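Local coordinates for predicted DNA-binding transcriptional regulator (Aliivibrio fischeri ES114, PDB 7DWN), which binds DNA as DarR, a tetrameric LysR-type regulator that activates transcription, at the interface of chains A and B. Residues are numbered along the deposited sequence; one frame, centred on the assembly and turned at random. Chains: chain A/B, Predicted DNA-binding transcriptional regulator.

The interface of chains A and B. Residues chain A 218-220; chain B 90, 112, 123-125.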
ATOM      1  N   ILE A 218     -28.281 -21.263  16.978  1.00 43.37           N
ATOM      2  CA  ILE A 218     -27.575 -21.390  18.247  1.00 45.10           C
ATOM      3  C   ILE A 218     -26.068 -21.422  18.077  1.00 43.61           C
ATOM      4  O   ILE A 218     -25.344 -21.443  19.079  1.00 40.66           O
ATOM      5  CB  ILE A 218     -28.043 -22.628  19.037  1.00 46.92           C
ATOM      6  CG1 ILE A 218     -27.578 -23.907  18.338  1.00 47.08           C
ATOM      7  CG2 ILE A 218     -29.556 -22.605  19.210  1.00 39.52           C
ATOM      8  CD1 ILE A 218     -27.686 -25.139  19.199  1.00 40.64           C
ATOM      9  N   PHE A 219     -25.570 -21.415  16.844  1.00 39.98           N
ATOM     10  CA  PHE A 219     -24.147 -21.554  16.578  1.00 30.91           C
ATOM     11  C   PHE A 219     -23.900 -21.231  15.115  1.00 35.31           C
ATOM     12  O   PHE A 219     -24.661 -21.663  14.247  1.00 40.70           O
ATOM     13  CB  PHE A 219     -23.665 -22.974  16.904  1.00 31.91           C
ATOM     14  CG  PHE A 219     -22.222 -23.219  16.576  1.00 41.99           C
ATOM     15  CD1 PHE A 219     -21.232 -22.953  17.508  1.00 39.60           C
ATOM     16  CD2 PHE A 219     -21.856 -23.730  15.342  1.00 38.53           C
ATOM     17  CE1 PHE A 219     -19.903 -23.184  17.213  1.00 41.91           C
ATOM     18  CE2 PHE A 219     -20.531 -23.962  15.040  1.00 37.81           C
ATOM     19  CZ  PHE A 219     -19.551 -23.687  15.977  1.00 40.14           C
ATOM     20  N   SER A 220     -22.840 -20.472  14.851  1.00 34.00           N
ATOM     21  CA  SER A 220     -22.455 -20.122  13.493  1.00 36.87           C
ATOM     22  C   SER A 220     -20.986 -20.455  13.280  1.00 36.69           C
ATOM     23  O   SER A 220     -20.171 -20.319  14.197  1.00 36.01           O
ATOM     24  CB  SER A 220     -22.700 -18.638  13.200  1.00 39.40           C
ATOM     25  OG  SER A 220     -22.458 -18.349  11.833  1.00 27.41           O
TER
ATOM     26  N   LEU B  90     -27.852 -13.723  15.073  1.00 54.09           N
ATOM     27  CA  LEU B  90     -27.459 -14.280  16.355  1.00 59.35           C
ATOM     28  C   LEU B  90     -27.692 -13.246  17.451  1.00 70.76           C
ATOM     29  O   LEU B  90     -27.538 -12.040  17.239  1.00 82.93           O
ATOM     30  CB  LEU B  90     -25.992 -14.705  16.324  1.00 57.06           C
ATOM     31  CG  LEU B  90     -25.607 -15.615  15.153  1.00 54.58           C
ATOM     32  CD1 LEU B  90     -24.096 -15.707  15.006  1.00 41.49           C
ATOM     33  CD2 LEU B  90     -26.213 -16.998  15.327  1.00 53.68           C
ATOM     34  N   GLN B 112     -18.916 -25.961  23.957  1.00 48.42           N
ATOM     35  CA  GLN B 112     -20.360 -25.922  23.767  1.00 53.67           C
ATOM     36  C   GLN B 112     -21.069 -26.778  24.806  1.00 64.49           C
ATOM     37  O   GLN B 112     -22.162 -26.431  25.271  1.00 51.30           O
ATOM     38  CB  GLN B 112     -20.704 -26.400  22.355  1.00 43.82           C
ATOM     39  CG  GLN B 112     -22.186 -26.392  22.015  1.00 51.24           C
ATOM     40  CD  GLN B 112     -22.690 -25.010  21.657  1.00 51.02           C
ATOM     41  OE1 GLN B 112     -21.909 -24.067  21.531  1.00 41.87           O
ATOM     42  NE2 GLN B 112     -24.001 -24.881  21.489  1.00 52.62           N
ATOM     43  N   ILE B 123     -23.548 -17.798  22.404  1.00 32.97           N
ATOM     44  CA  ILE B 123     -23.747 -18.344  21.068  1.00 34.06           C
ATOM     45  C   ILE B 123     -22.451 -18.105  20.305  1.00 35.57           C
ATOM     46  O   ILE B 123     -22.062 -16.956  20.064  1.00 42.15           O
ATOM     47  CB  ILE B 123     -24.945 -17.701  20.352  1.00 35.35           C
ATOM     48  CG1 ILE B 123     -26.249 -18.043  21.081  1.00 45.77           C
ATOM     49  CG2 ILE B 123     -25.003 -18.150  18.902  1.00 35.47           C
ATOM     50  CD1 ILE B 123     -27.484 -17.472  20.414  1.00 48.52           C
ATOM     51  N   LEU B 124     -21.769 -19.182  19.938  1.00 36.78           N
ATOM     52  CA  LEU B 124     -20.454 -19.063  19.325  1.00 32.53           C
ATOM     53  C   LEU B 124     -20.567 -18.757  17.837  1.00 34.11           C
ATOM     54  O   LEU B 124     -21.420 -19.307  17.136  1.00 34.29           O
ATOM     55  CB  LEU B 124     -19.656 -20.348  19.530  1.00 30.02           C
ATOM     56  CG  LEU B 124     -19.297 -20.685  20.976  1.00 21.91           C
ATOM     57  CD1 LEU B 124     -18.641 -22.053  21.057  1.00 24.72           C
ATOM     58  CD2 LEU B 124     -18.389 -19.616  21.556  1.00 27.00           C
ATOM     59  N   SER B 125     -19.698 -17.870  17.358  1.00 31.39           N
ATOM     60  CA  SER B 125     -19.499 -17.637  15.929  1.00 27.23           C
ATOM     61  C   SER B 125     -18.028 -17.918  15.653  1.00 30.79           C
ATOM     62  O   SER B 125     -17.170 -17.083  15.949  1.00 35.11           O
ATOM     63  CB  SER B 125     -19.889 -16.218  15.532  1.00 33.34           C
ATOM     64  OG  SER B 125     -19.534 -15.952  14.187  1.00 45.61           O
TER
HETATM   65  O   HOH W   1     -23.130 -21.656  19.986  1.00 29.97           O
HETATM   66  O   HOH W   2     -19.372 -17.791  12.071  1.00 33.74           O
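A:Ile218, A:Phe219 and A:Ser220, in strand 215-221 of one subunit, lie against B:Ile123, B:Leu124 and B:Ser125, at the start of strand 123-128 of the other, both strands belonging to the effector-domain region of this LysR-type regulator. The strands run parallel, with bridges pairing A:Phe219 with B:Leu124 and A:Ser220 with B:Ser125, so the two strands pair edge to edge across the interface over a short stretch. The backbone N of A:Ser220 donates to the carbonyl O of B:Leu124 at 2.9 Å, in a nearly straight bond (172° at H). At the other end of the same bridge, where A:Ile218 O and B:Leu124 N would pair in a regular parallel sheet, water 1 lies between them. It is bound by the backbone N of B:Leu124 (2.8 Å to the water O) and lies near the amide oxygen OE1 of B:Gln112; it also sits against A:Ile218 O, but so closely that this link is doubtful. This water lies at the edge of the A:Phe219 ring, in its plane. With CG anti to the backbone N (chi1 176°), that ring lies aslant the B:Leu124 side chain, its CD1 3.7 Å from B:Leu124 CB. Beside the water, the CG2 methyl of B:Ile123 packs against A:Ile218 O at 3.3 Å. A:Ser220 CB touches the CD1 methyl of B:Leu90 at 3.7 Å, while its hydroxyl OG, 3.1 Å from the O of water 2, is joined through that water to the hydroxyl of B:Ser125. The A-B interface is two-fold symmetric, so a twin of this contact occurs with the chains exchanged.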